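Local coordinates for protein betainyl-CoA thiolase (Pseudomonas putida, PDB 2HLJ) that probably hydrolyses or transfers the acyl group of coenzyme A thioesters such as betainyl-CoA, as a dimer of hot-dog-fold subunits, at residues A[8-13]-A[74-79]; A[66-71]-A[101-106]; A[90-95]-A[108-113]; A[80-85]-A[138-143]. All coordinates share one frame; numbering follows the deposited sequence.

Contact 1. Residues A[8-13]-A[74-79]; sequences YRTTVQ and TEVWVQ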
loop_
_atom_site.group_PDB
_atom_site.type_symbol
_atom_site.label_atom_id
_atom_site.label_comp_id
_atom_site.label_asym_id
_atom_site.label_seq_id
_atom_site.Cartn_x
_atom_site.Cartn_y
_atom_site.Cartn_z
ATOM N N TYR A 8 -4.118 8.771 -14.536
ATOM C CA TYR A 8 -3.111 7.798 -14.954
ATOM C C TYR A 8 -3.762 6.630 -15.650
ATOM O O TYR A 8 -4.815 6.184 -15.236
ATOM C CB TYR A 8 -2.246 7.344 -13.754
ATOM C CG TYR A 8 -0.996 6.597 -14.167
ATOM C CD1 TYR A 8 0.070 7.279 -14.710
ATOM C CD2 TYR A 8 -0.899 5.212 -14.048
ATOM C CE1 TYR A 8 1.215 6.628 -15.098
ATOM C CE2 TYR A 8 0.253 4.541 -14.451
ATOM C CZ TYR A 8 1.308 5.264 -14.972
ATOM O OH TYR A 8 2.488 4.654 -15.393
ATOM N N ARG A 9 -3.148 6.175 -16.740
ATOM C CA ARG A 9 -3.579 4.965 -17.450
ATOM C C ARG A 9 -2.387 4.117 -17.754
ATOM O O ARG A 9 -1.322 4.647 -18.104
ATOM C CB ARG A 9 -4.197 5.288 -18.806
ATOM C CG ARG A 9 -5.269 6.324 -18.819
ATOM C CD ARG A 9 -5.673 6.587 -20.278
ATOM N NE ARG A 9 -6.778 7.524 -20.399
ATOM C CZ ARG A 9 -8.066 7.201 -20.255
ATOM N NH1 ARG A 9 -8.448 5.948 -19.968
ATOM N NH2 ARG A 9 -8.994 8.149 -20.399
ATOM N N THR A 10 -2.563 2.792 -17.670
ATOM C CA THR A 10 -1.484 1.870 -18.010
ATOM C C THR A 10 -2.076 0.491 -18.331
ATOM O O THR A 10 -3.282 0.258 -18.168
ATOM C CB THR A 10 -0.370 1.791 -16.884
ATOM O OG1 THR A 10 0.788 1.102 -17.361
ATOM C CG2 THR A 10 -0.864 1.102 -15.621
ATOM N N THR A 11 -1.236 -0.372 -18.879
ATOM C CA THR A 11 -1.571 -1.776 -19.140
ATOM C C THR A 11 -0.751 -2.611 -18.152
ATOM O O THR A 11 0.444 -2.387 -18.003
ATOM C CB THR A 11 -1.298 -2.131 -20.623
ATOM O OG1 THR A 11 -2.173 -1.367 -21.452
ATOM C CG2 THR A 11 -1.564 -3.583 -20.929
ATOM N N VAL A 12 -1.398 -3.538 -17.437
ATOM C CA VAL A 12 -0.681 -4.413 -16.495
ATOM C C VAL A 12 0.341 -5.279 -17.228
ATOM O O VAL A 12 -0.018 -6.086 -18.086
ATOM C CB VAL A 12 -1.623 -5.305 -15.735
ATOM C CG1 VAL A 12 -0.871 -6.330 -14.856
ATOM C CG2 VAL A 12 -2.616 -4.441 -14.921
ATOM N N GLN A 13 1.596 -5.153 -16.796
ATOM C CA GLN A 13 2.746 -5.784 -17.437
ATOM C C GLN A 13 3.105 -7.071 -16.686
ATOM O O GLN A 13 2.717 -7.246 -15.547
ATOM C CB GLN A 13 3.952 -4.808 -17.450
ATOM C CG GLN A 13 3.900 -3.605 -16.449
ATOM C CD GLN A 13 5.062 -2.612 -16.645
ATOM O OE1 GLN A 13 4.868 -1.478 -17.097
ATOM N NE2 GLN A 13 6.259 -3.036 -16.294
ATOM N N THR A 74 -4.551 -6.280 -18.696
ATOM C CA THR A 74 -5.677 -5.444 -18.474
ATOM C C THR A 74 -5.278 -3.966 -18.595
ATOM O O THR A 74 -4.251 -3.532 -18.018
ATOM C CB THR A 74 -6.281 -5.716 -17.100
ATOM O OG1 THR A 74 -6.613 -7.109 -16.994
ATOM C CG2 THR A 74 -7.539 -4.896 -16.914
ATOM N N GLU A 75 -6.072 -3.207 -19.366
ATOM C CA GLU A 75 -5.913 -1.754 -19.469
ATOM C C GLU A 75 -6.681 -1.131 -18.326
ATOM O O GLU A 75 -7.875 -1.316 -18.223
ATOM C CB GLU A 75 -6.450 -1.241 -20.799
ATOM C CG GLU A 75 -5.634 -1.766 -21.993
ATOM C CD GLU A 75 -6.414 -1.752 -23.326
ATOM O OE1 GLU A 75 -7.385 -2.537 -23.478
ATOM O OE2 GLU A 75 -6.021 -0.980 -24.225
ATOM N N VAL A 76 -5.987 -0.395 -17.476
ATOM C CA VAL A 76 -6.606 0.168 -16.299
ATOM C C VAL A 76 -6.335 1.659 -16.255
ATOM O O VAL A 76 -5.391 2.143 -16.874
ATOM C CB VAL A 76 -6.111 -0.518 -14.974
ATOM C CG1 VAL A 76 -6.495 -2.012 -14.937
ATOM C CG2 VAL A 76 -4.590 -0.302 -14.720
ATOM N N TRP A 77 -7.164 2.373 -15.506
ATOM C CA TRP A 77 -6.959 3.786 -15.252
ATOM C C TRP A 77 -7.295 4.133 -13.817
ATOM O O TRP A 77 -8.062 3.425 -13.145
ATOM C CB TRP A 77 -7.788 4.679 -16.217
ATOM C CG TRP A 77 -9.253 4.699 -16.039
ATOM C CD1 TRP A 77 -9.970 5.493 -15.171
ATOM C CD2 TRP A 77 -10.217 3.941 -16.771
ATOM N NE1 TRP A 77 -11.312 5.249 -15.321
ATOM C CE2 TRP A 77 -11.487 4.292 -16.283
ATOM C CE3 TRP A 77 -10.130 2.972 -17.783
ATOM C CZ2 TRP A 77 -12.663 3.708 -16.764
ATOM C CZ3 TRP A 77 -11.298 2.414 -18.264
ATOM C CH2 TRP A 77 -12.542 2.769 -17.738
ATOM N N VAL A 78 -6.733 5.260 -13.372
ATOM C CA VAL A 78 -6.982 5.770 -12.030
ATOM C C VAL A 78 -7.867 6.979 -12.064
ATOM O O VAL A 78 -7.631 7.889 -12.848
ATOM C CB VAL A 78 -5.643 6.159 -11.333
ATOM C CG1 VAL A 78 -5.874 6.508 -9.887
ATOM C CG2 VAL A 78 -4.646 5.044 -11.466
ATOM N N GLN A 79 -8.878 7.002 -11.182
ATOM C CA GLN A 79 -9.643 8.210 -10.908
ATOM C C GLN A 79 -9.206 8.777 -9.565
ATOM O O GLN A 79 -8.894 8.045 -8.646
ATOM C CB GLN A 79 -11.163 7.917 -10.919
ATOM C CG GLN A 79 -11.633 7.734 -12.364
ATOM C CD GLN A 79 -13.045 7.264 -12.537
ATOM O OE1 GLN A 79 -13.341 6.690 -13.564
ATOM N NE2 GLN A 79 -13.919 7.483 -11.549
#
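Thr-10 and Val-76 form an antiparallel hydrogen-bonded pair where strand 6-11, an outermost strand of the hot-dog sheet within this chain, runs beside strand 75-85. The axes of 8-11 and 75-79 approach to 4.7 Å, their directions 161° apart. Thr-10 N donates to Val-76 O at 3.0 Å, and Val-76 N answers to Thr-10 O at 2.9 Å; past the strand end, Val-12 N still reaches Thr-74 O. Beta-branched residues suit such extended backbone. Thr-10 and Val-76 lie side by side on one face, their CG2 methyls 4.1 Å apart. On the same face Tyr-8 CB rests on CG2 of Val-78, which also packs on Ile-31 and Ala-35 of helix 25-43, the helix this sheet wraps. The opposite face is more polar: Arg-9 lies alongside Trp-77, guanidinium and indole planes 58° apart, its CG 4.0 Å from Trp-77 CB. The indole ring also meets His-97, and its NE1 donates to Gln-79 OE1 at 3.0 Å, the oxygen lying in the plane of the ring.

Contact 2. Residues A[66-71]-A[101-106]; sequences YLHEVK and FDEVLA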
loop_
_atom_site.group_PDB
_atom_site.type_symbol
_atom_site.label_atom_id
_atom_site.label_comp_id
_atom_site.label_asym_id
_atom_site.label_seq_id
_atom_site.Cartn_x
_atom_site.Cartn_y
_atom_site.Cartn_z
ATOM N N TYR A 66 -8.777 -3.888 -1.763
ATOM C CA TYR A 66 -8.667 -4.594 -3.038
ATOM C C TYR A 66 -9.951 -5.383 -3.248
ATOM O O TYR A 66 -10.221 -6.303 -2.493
ATOM C CB TYR A 66 -7.484 -5.550 -3.013
ATOM C CG TYR A 66 -6.156 -4.925 -2.668
ATOM C CD1 TYR A 66 -5.712 -4.855 -1.339
ATOM C CD2 TYR A 66 -5.276 -4.520 -3.672
ATOM C CE1 TYR A 66 -4.477 -4.333 -1.031
ATOM C CE2 TYR A 66 -4.048 -4.024 -3.365
ATOM C CZ TYR A 66 -3.652 -3.910 -2.058
ATOM O OH TYR A 66 -2.399 -3.388 -1.802
ATOM N N LEU A 67 -10.763 -4.960 -4.220
ATOM C CA LEU A 67 -12.072 -5.561 -4.471
ATOM C C LEU A 67 -11.998 -6.659 -5.525
ATOM O O LEU A 67 -12.766 -7.604 -5.464
ATOM C CB LEU A 67 -13.091 -4.488 -4.874
ATOM C CG LEU A 67 -13.424 -3.400 -3.843
ATOM C CD1 LEU A 67 -13.691 -3.984 -2.440
ATOM C CD2 LEU A 67 -12.362 -2.345 -3.733
ATOM N N HIS A 68 -11.057 -6.551 -6.464
ATOM C CA HIS A 68 -10.962 -7.479 -7.577
ATOM C C HIS A 68 -9.535 -7.679 -8.042
ATOM O O HIS A 68 -8.689 -6.762 -8.031
ATOM C CB HIS A 68 -11.773 -6.967 -8.753
ATOM C CG HIS A 68 -13.229 -6.862 -8.454
ATOM N ND1 HIS A 68 -14.068 -7.952 -8.493
ATOM C CD2 HIS A 68 -13.984 -5.814 -8.054
ATOM C CE1 HIS A 68 -15.288 -7.573 -8.157
ATOM N NE2 HIS A 68 -15.263 -6.283 -7.877
ATOM N N GLU A 69 -9.276 -8.916 -8.414
ATOM C CA GLU A 69 -8.033 -9.292 -9.091
ATOM C C GLU A 69 -7.960 -8.588 -10.423
ATOM O O GLU A 69 -8.983 -8.296 -11.057
ATOM C CB GLU A 69 -7.949 -10.814 -9.275
ATOM C CG GLU A 69 -8.836 -11.370 -10.405
ATOM C CD GLU A 69 -10.355 -11.236 -10.124
ATOM O OE1 GLU A 69 -10.754 -11.129 -8.931
ATOM O OE2 GLU A 69 -11.148 -11.242 -11.097
ATOM N N VAL A 70 -6.738 -8.317 -10.859
ATOM C CA VAL A 70 -6.515 -7.692 -12.139
ATOM C C VAL A 70 -5.510 -8.546 -12.868
ATOM O O VAL A 70 -4.453 -8.875 -12.339
ATOM C CB VAL A 70 -6.025 -6.239 -11.966
ATOM C CG1 VAL A 70 -5.800 -5.602 -13.296
ATOM C CG2 VAL A 70 -7.052 -5.437 -11.147
ATOM N N LYS A 71 -5.865 -8.939 -14.078
ATOM C CA LYS A 71 -5.101 -9.914 -14.802
ATOM C C LYS A 71 -4.075 -9.246 -15.738
ATOM O O LYS A 71 -4.222 -8.090 -16.163
ATOM C CB LYS A 71 -6.036 -10.856 -15.593
ATOM C CG LYS A 71 -7.003 -11.706 -14.761
ATOM C CD LYS A 71 -7.901 -12.506 -15.685
ATOM C CE LYS A 71 -8.923 -13.367 -14.943
ATOM N NZ LYS A 71 -8.308 -14.366 -14.012
ATOM N N PHE A 101 -16.633 -2.810 -16.845
ATOM C CA PHE A 101 -16.868 -3.328 -15.501
ATOM C C PHE A 101 -17.092 -2.119 -14.628
ATOM O O PHE A 101 -16.185 -1.342 -14.431
ATOM C CB PHE A 101 -15.632 -4.104 -15.030
ATOM C CG PHE A 101 -15.818 -4.798 -13.715
ATOM C CD1 PHE A 101 -16.609 -5.942 -13.630
ATOM C CD2 PHE A 101 -15.214 -4.305 -12.558
ATOM C CE1 PHE A 101 -16.778 -6.588 -12.424
ATOM C CE2 PHE A 101 -15.383 -4.945 -11.340
ATOM C CZ PHE A 101 -16.165 -6.086 -11.272
ATOM N N ASP A 102 -18.305 -1.937 -14.132
ATOM C CA ASP A 102 -18.676 -0.671 -13.527
ATOM C C ASP A 102 -18.728 -0.713 -12.011
ATOM O O ASP A 102 -19.721 -0.288 -11.417
ATOM C CB ASP A 102 -20.002 -0.130 -14.116
ATOM C CG ASP A 102 -21.178 -1.059 -13.905
ATOM O OD1 ASP A 102 -20.971 -2.302 -13.891
ATOM O OD2 ASP A 102 -22.317 -0.543 -13.765
ATOM N N GLU A 103 -17.691 -1.282 -11.397
ATOM C CA GLU A 103 -17.373 -1.052 -9.979
ATOM C C GLU A 103 -15.855 -0.947 -9.827
ATOM O O GLU A 103 -15.095 -1.367 -10.719
ATOM C CB GLU A 103 -17.947 -2.139 -9.076
ATOM C CG GLU A 103 -17.461 -3.568 -9.308
ATOM C CD GLU A 103 -18.195 -4.612 -8.423
ATOM O OE1 GLU A 103 -19.349 -4.985 -8.790
ATOM O OE2 GLU A 103 -17.603 -5.075 -7.389
ATOM N N VAL A 104 -15.385 -0.364 -8.735
ATOM C CA VAL A 104 -13.951 -0.207 -8.617
ATOM C C VAL A 104 -13.261 -1.560 -8.410
ATOM O O VAL A 104 -13.783 -2.457 -7.759
ATOM C CB VAL A 104 -13.516 0.805 -7.539
ATOM C CG1 VAL A 104 -14.102 2.182 -7.854
ATOM C CG2 VAL A 104 -13.895 0.325 -6.139
ATOM N N LEU A 105 -12.069 -1.667 -8.984
ATOM C CA LEU A 105 -11.189 -2.794 -8.794
ATOM C C LEU A 105 -10.438 -2.713 -7.483
ATOM O O LEU A 105 -10.081 -3.748 -6.889
ATOM C CB LEU A 105 -10.171 -2.833 -9.941
ATOM C CG LEU A 105 -10.756 -2.849 -11.360
ATOM C CD1 LEU A 105 -9.664 -2.846 -12.392
ATOM C CD2 LEU A 105 -11.625 -4.081 -11.506
ATOM N N ALA A 106 -10.083 -1.482 -7.121
ATOM C CA ALA A 106 -9.395 -1.158 -5.875
ATOM C C ALA A 106 -9.559 0.329 -5.626
ATOM O O ALA A 106 -9.858 1.081 -6.550
ATOM C CB ALA A 106 -7.919 -1.476 -5.988
#
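The imidazole of His-68 is gripped at its edge by Glu-103 and met on one face by Phe-101. Phe-101 arrives edge first, in a T-shaped pair with planes at 84° and CZ 3.5 Å above the imidazole, offset toward its rim. Glu-103 crosses His-68 at about a right angle: His-68 NE2 donates to Glu-103 OE2 at 2.7 Å, within the ring plane but from above the plane of the carboxylate. Nearby, Leu-105 O takes two backbone bonds, from Leu-67 N and His-68 N, both from the same face of its plane; this holds the loop after strand 57-66 to the corner leading into strand 104-114. Leu-67 CD2 touches Val-104 CG2, and Val-70 CG2 touches Leu-105 CD1. The backbone of Tyr-66 bonds the second subunit. Val-104 O is buried without a hydrogen-bond partner in the model, with His-68 CD2 3.4 Å away at the ring's edge. NE2 is committed as donor and one face lies against Phe-101, which probably limits the rotation of the imidazole.

Contact 3. Residues A[90-95]-A[108-113]; sequences LHVYHS and SEQMLL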
loop_
_atom_site.group_PDB
_atom_site.type_symbol
_atom_site.label_atom_id
_atom_site.label_comp_id
_atom_site.label_asym_id
_atom_site.label_seq_id
_atom_site.Cartn_x
_atom_site.Cartn_y
_atom_site.Cartn_z
ATOM N N LEU A 90 -2.057 16.968 1.821
ATOM C CA LEU A 90 -3.097 16.708 0.850
ATOM C C LEU A 90 -3.791 15.385 1.203
ATOM O O LEU A 90 -3.127 14.404 1.484
ATOM C CB LEU A 90 -2.473 16.671 -0.542
ATOM C CG LEU A 90 -3.391 16.555 -1.749
ATOM C CD1 LEU A 90 -4.427 17.675 -1.810
ATOM C CD2 LEU A 90 -2.534 16.512 -3.032
ATOM N N HIS A 91 -5.124 15.392 1.218
ATOM C CA HIS A 91 -5.917 14.193 1.517
ATOM C C HIS A 91 -6.557 13.760 0.188
ATOM O O HIS A 91 -7.329 14.509 -0.401
ATOM C CB HIS A 91 -6.924 14.538 2.607
ATOM C CG HIS A 91 -7.685 13.371 3.148
ATOM N ND1 HIS A 91 -8.809 13.531 3.926
ATOM C CD2 HIS A 91 -7.491 12.034 3.036
ATOM C CE1 HIS A 91 -9.269 12.342 4.280
ATOM N NE2 HIS A 91 -8.486 11.418 3.755
ATOM N N VAL A 92 -6.184 12.586 -0.307
ATOM C CA VAL A 92 -6.592 12.134 -1.635
ATOM C C VAL A 92 -7.181 10.724 -1.653
ATOM O O VAL A 92 -6.967 9.942 -0.738
ATOM C CB VAL A 92 -5.405 12.177 -2.634
ATOM C CG1 VAL A 92 -4.856 13.593 -2.706
ATOM C CG2 VAL A 92 -4.322 11.213 -2.224
ATOM N N TYR A 93 -7.937 10.435 -2.708
ATOM C CA TYR A 93 -8.611 9.157 -2.850
ATOM C C TYR A 93 -8.443 8.744 -4.284
ATOM O O TYR A 93 -8.812 9.509 -5.169
ATOM C CB TYR A 93 -10.116 9.315 -2.531
ATOM C CG TYR A 93 -10.951 8.039 -2.627
ATOM C CD1 TYR A 93 -11.004 7.161 -1.580
ATOM C CD2 TYR A 93 -11.712 7.755 -3.745
ATOM C CE1 TYR A 93 -11.766 6.015 -1.626
ATOM C CE2 TYR A 93 -12.482 6.607 -3.821
ATOM C CZ TYR A 93 -12.498 5.732 -2.741
ATOM O OH TYR A 93 -13.283 4.605 -2.720
ATOM N N HIS A 94 -7.795 7.597 -4.510
ATOM C CA HIS A 94 -7.632 7.024 -5.829
ATOM C C HIS A 94 -8.513 5.792 -5.949
ATOM O O HIS A 94 -8.689 5.050 -4.973
ATOM C CB HIS A 94 -6.183 6.562 -6.060
ATOM C CG HIS A 94 -5.161 7.651 -6.078
ATOM N ND1 HIS A 94 -5.183 8.696 -6.983
ATOM C CD2 HIS A 94 -4.047 7.822 -5.328
ATOM C CE1 HIS A 94 -4.133 9.467 -6.773
ATOM N NE2 HIS A 94 -3.406 8.935 -5.805
ATOM N N SER A 95 -9.079 5.578 -7.130
ATOM C CA SER A 95 -9.800 4.361 -7.434
ATOM C C SER A 95 -9.291 3.810 -8.780
ATOM O O SER A 95 -8.813 4.558 -9.647
ATOM C CB SER A 95 -11.323 4.573 -7.403
ATOM O OG SER A 95 -11.728 5.604 -8.319
ATOM N N SER A 108 -7.932 3.624 -2.719
ATOM C CA SER A 108 -6.989 3.954 -1.667
ATOM C C SER A 108 -7.182 5.363 -1.206
ATOM O O SER A 108 -7.196 6.276 -2.033
ATOM C CB SER A 108 -5.544 3.835 -2.195
ATOM O OG SER A 108 -4.637 4.065 -1.139
ATOM N N GLU A 109 -7.281 5.535 0.116
ATOM C CA GLU A 109 -7.323 6.825 0.768
ATOM C C GLU A 109 -5.924 7.102 1.267
ATOM O O GLU A 109 -5.327 6.229 1.878
ATOM C CB GLU A 109 -8.282 6.743 1.976
ATOM C CG GLU A 109 -8.556 8.092 2.623
ATOM C CD GLU A 109 -9.312 7.985 3.932
ATOM O OE1 GLU A 109 -9.622 6.843 4.362
ATOM O OE2 GLU A 109 -9.612 9.052 4.524
ATOM N N GLN A 110 -5.391 8.299 1.019
ATOM C CA GLN A 110 -4.030 8.599 1.391
ATOM C C GLN A 110 -3.896 9.982 1.922
ATOM O O GLN A 110 -4.641 10.883 1.526
ATOM C CB GLN A 110 -3.103 8.506 0.176
ATOM C CG GLN A 110 -3.427 7.333 -0.711
ATOM C CD GLN A 110 -2.313 7.013 -1.638
ATOM O OE1 GLN A 110 -1.500 7.871 -1.964
ATOM N NE2 GLN A 110 -2.269 5.778 -2.082
HETATM N N MSE A 111 -2.916 10.141 2.795
HETATM C CA MSE A 111 -2.512 11.448 3.288
HETATM C C MSE A 111 -1.048 11.683 2.919
HETATM O O MSE A 111 -0.192 10.858 3.204
HETATM C CB MSE A 111 -2.700 11.519 4.810
HETATM C CG MSE A 111 -2.329 12.870 5.400
HETATM SE SE MSE A 111 -3.646 14.198 4.961
HETATM C CE MSE A 111 -5.124 13.529 6.028
ATOM N N LEU A 112 -0.774 12.821 2.300
ATOM C CA LEU A 112 0.558 13.139 1.779
ATOM C C LEU A 112 1.012 14.472 2.370
ATOM O O LEU A 112 0.185 15.340 2.608
ATOM C CB LEU A 112 0.486 13.240 0.258
ATOM C CG LEU A 112 -0.187 12.096 -0.517
ATOM C CD1 LEU A 112 -1.073 12.626 -1.561
ATOM C CD2 LEU A 112 0.901 11.215 -1.157
ATOM N N LEU A 113 2.308 14.573 2.659
ATOM C CA LEU A 113 2.950 15.740 3.259
ATOM C C LEU A 113 3.838 16.412 2.232
ATOM O O LEU A 113 4.665 15.735 1.582
ATOM C CB LEU A 113 3.829 15.308 4.449
ATOM C CG LEU A 113 4.640 16.406 5.157
ATOM C CD1 LEU A 113 3.721 17.421 5.780
ATOM C CD2 LEU A 113 5.559 15.830 6.211
#
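Val-92 and Leu-112 mark the tight side of this strand pair: their side chains cross at about a right angle, with Val-92 CG2 only 3.6 Å from Leu-112 CD1. Gln-110 CB adds a further contact to Val-92 CG2 at 3.8 Å, and helix 25-43 covers this face, taking His-94 against Ala-35 and Gln-110 against Leu-29. His-94 bonds through ND1 to Thr-80 and through NE2 to Thr-36, while Gln-110 NE2 donates to Ser-108 OG, which also bonds His-63 O. Between the faces runs the middle of the hot-dog sheet, the axes of 90-95 and 108-113 running antiparallel at 154°, with reciprocal backbone bonds such as Val-92 N to Gln-110 O at 2.9 Å. On the other face His-91 stays partly exposed, while its neighbours there are buried. Its NE2 donates to the anti lone pair of Glu-109 OE2 at 2.7 Å, ring and carboxylate nearly coplanar (25°), which suits an in-plane acceptor. Glu-109 OE1 in turn accepts from Gly-150 N. Ile-153 of the second subunit packs on both His-91 and Glu-109, and Leu-155 of that subunit on Met-111, a selenomethionine modelled in two conformers.

Contact 4. Residues A[80-85]-A[138-143]; sequences TQILGF and EQQEGA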
loop_
_atom_site.group_PDB
_atom_site.type_symbol
_atom_site.label_atom_id
_atom_site.label_comp_id
_atom_site.label_asym_id
_atom_site.label_seq_id
_atom_site.Cartn_x
_atom_site.Cartn_y
_atom_site.Cartn_z
ATOM N N THR A 80 -9.154 10.089 -9.463
ATOM C CA THR A 80 -8.554 10.719 -8.291
ATOM C C THR A 80 -9.466 11.848 -7.821
ATOM O O THR A 80 -9.925 12.652 -8.631
ATOM C CB THR A 80 -7.170 11.252 -8.577
ATOM O OG1 THR A 80 -6.306 10.210 -9.103
ATOM C CG2 THR A 80 -6.572 11.856 -7.321
ATOM N N GLN A 81 -9.766 11.855 -6.532
ATOM C CA GLN A 81 -10.464 12.981 -5.878
ATOM C C GLN A 81 -9.626 13.560 -4.742
ATOM O O GLN A 81 -8.920 12.831 -4.003
ATOM C CB GLN A 81 -11.779 12.542 -5.298
ATOM C CG GLN A 81 -12.710 11.912 -6.277
ATOM C CD GLN A 81 -14.123 11.749 -5.704
ATOM O OE1 GLN A 81 -14.683 12.684 -5.157
ATOM N NE2 GLN A 81 -14.696 10.558 -5.863
ATOM N N ILE A 82 -9.716 14.875 -4.601
ATOM C CA ILE A 82 -9.084 15.589 -3.521
ATOM C C ILE A 82 -10.151 15.699 -2.436
ATOM O O ILE A 82 -11.194 16.294 -2.648
ATOM C CB ILE A 82 -8.548 16.973 -4.002
ATOM C CG1 ILE A 82 -7.405 16.744 -5.003
ATOM C CG2 ILE A 82 -8.061 17.824 -2.822
ATOM C CD1 ILE A 82 -7.028 17.964 -5.781
ATOM N N LEU A 83 -9.883 15.089 -1.288
ATOM C CA LEU A 83 -10.830 15.060 -0.194
ATOM C C LEU A 83 -10.668 16.261 0.710
ATOM O O LEU A 83 -11.596 16.628 1.412
ATOM C CB LEU A 83 -10.643 13.797 0.628
ATOM C CG LEU A 83 -10.683 12.516 -0.181
ATOM C CD1 LEU A 83 -10.316 11.339 0.704
ATOM C CD2 LEU A 83 -12.049 12.386 -0.839
ATOM N N GLY A 84 -9.498 16.892 0.680
ATOM C CA GLY A 84 -9.194 17.960 1.650
ATOM C C GLY A 84 -7.723 18.308 1.576
ATOM O O GLY A 84 -6.942 17.547 1.027
ATOM N N PHE A 85 -7.348 19.485 2.071
ATOM C CA PHE A 85 -5.946 19.835 2.197
ATOM C C PHE A 85 -5.795 20.948 3.202
ATOM O O PHE A 85 -6.767 21.659 3.484
ATOM C CB PHE A 85 -5.324 20.202 0.841
ATOM C CG PHE A 85 -5.874 21.451 0.221
ATOM C CD1 PHE A 85 -5.333 22.688 0.519
ATOM C CD2 PHE A 85 -6.919 21.387 -0.685
ATOM C CE1 PHE A 85 -5.827 23.833 -0.090
ATOM C CE2 PHE A 85 -7.437 22.526 -1.272
ATOM C CZ PHE A 85 -6.884 23.745 -0.995
ATOM N N GLU A 138 -13.631 22.005 -7.026
ATOM C CA GLU A 138 -14.894 22.553 -7.555
ATOM C C GLU A 138 -15.471 21.680 -8.667
ATOM O O GLU A 138 -16.695 21.549 -8.807
ATOM C CB GLU A 138 -14.684 23.976 -8.095
ATOM C CG GLU A 138 -14.458 25.056 -7.009
ATOM C CD GLU A 138 -13.919 26.408 -7.552
ATOM O OE1 GLU A 138 -14.345 26.844 -8.659
ATOM O OE2 GLU A 138 -13.079 27.039 -6.857
ATOM N N GLN A 139 -14.586 21.093 -9.463
ATOM C CA GLN A 139 -14.978 20.180 -10.530
ATOM C C GLN A 139 -15.435 18.785 -10.049
ATOM O O GLN A 139 -15.794 17.956 -10.895
ATOM C CB GLN A 139 -13.821 20.019 -11.525
ATOM C CG GLN A 139 -13.461 21.275 -12.283
ATOM C CD GLN A 139 -12.273 21.055 -13.208
ATOM O OE1 GLN A 139 -11.351 20.326 -12.882
ATOM N NE2 GLN A 139 -12.294 21.708 -14.360
ATOM N N GLN A 140 -15.407 18.520 -8.733
ATOM C CA GLN A 140 -15.903 17.250 -8.121
ATOM C C GLN A 140 -17.392 17.180 -7.737
ATOM O O GLN A 140 -17.825 16.195 -7.129
ATOM C CB GLN A 140 -15.086 16.885 -6.871
ATOM C CG GLN A 140 -13.634 16.657 -7.199
ATOM C CD GLN A 140 -12.724 16.361 -6.014
ATOM O OE1 GLN A 140 -11.569 16.060 -6.230
ATOM N NE2 GLN A 140 -13.219 16.475 -4.777
ATOM N N GLU A 141 -18.176 18.191 -8.065
ATOM C CA GLU A 141 -19.609 18.157 -7.727
ATOM C C GLU A 141 -20.340 16.941 -8.322
ATOM O O GLU A 141 -21.260 16.416 -7.704
ATOM C CB GLU A 141 -20.307 19.466 -8.125
ATOM C CG GLU A 141 -19.792 20.710 -7.365
ATOM C CD GLU A 141 -19.782 20.534 -5.847
ATOM O OE1 GLU A 141 -20.839 20.170 -5.265
ATOM O OE2 GLU A 141 -18.710 20.767 -5.239
ATOM N N GLY A 142 -19.907 16.459 -9.483
ATOM C CA GLY A 142 -20.549 15.298 -10.120
ATOM C C GLY A 142 -19.986 13.929 -9.765
ATOM O O GLY A 142 -20.569 12.904 -10.125
ATOM N N ALA A 143 -18.848 13.900 -9.074
ATOM C CA ALA A 143 -18.125 12.649 -8.841
ATOM C C ALA A 143 -18.883 11.709 -7.899
ATOM O O ALA A 143 -19.629 12.147 -7.022
ATOM C CB ALA A 143 -16.722 12.939 -8.283
HETATM O O HOH W 1 -11.390 15.166 -8.803
#
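Gln-140 lays its side-chain amide against the backbone of Ile-82 and bonds to both of its polar groups. Ile-82 N donates to Gln-140 OE1 at 2.7 Å, in the plane of that carbonyl and on a lone pair, while Gln-140 NE2 donates to Ile-82 O at 2.9 Å, close to the plane of its own amide. An amide side chain suits this place because it offers an acceptor and a donor side by side, as a neighbouring strand would. The extended chain of Gln-140, with CD anti to CA (chi2 177°), reaches the strand from the loop. A water donates to Thr-80 O and also to Gln-140 OE1.

Next outward is Gln-81, whose side chain crosses that of Gln-140 obliquely, the two amide planes 81° apart. Its OE1 lies 3.7 Å from Ala-143 CB, and its NE2 bonds Gln-144 O. Two type I turns, Glu-138 to Glu-141 and Gln-140 to Ala-143, carry the chain off helix 127-138. Ile-82 packs on Leu-133 and Val-137 of that helix, and Leu-83 with Gly-84 forms a classic beta bulge opposite His-91. Two residues before Ile-82, the backbone of Thr-80 still bonds that of Leu-5. Past the reach of strand 6-11 the amide of Gln-140 probably stands in for a strand partner, its OE1 accepting from both Ile-82 N and the water, the latter at 2.7 Å.

How the contacts relate
From the N terminus, contact 1 joins strand 6-11 to the start of strand 75-85, closing a loop that holds helix 25-43 and strand 57-66. Contact 2 opens at 66-71, before that loop is closed, and ends at 101-106, so the two cross; Val-70 packs on Val-12 and Val-76 between them. Contact 4 opens at 80-85, directly after contact 1 closes, and also crosses contact 2 on its way to 138-143. Nested inside contact 4 is contact 3, which crosses contact 2 in turn. The sheet joins them: Gln-79 N lies 2.9 Å from Ser-95 O, linking contacts 1 and 3, and contact 4 adds the loop after helix 127-138.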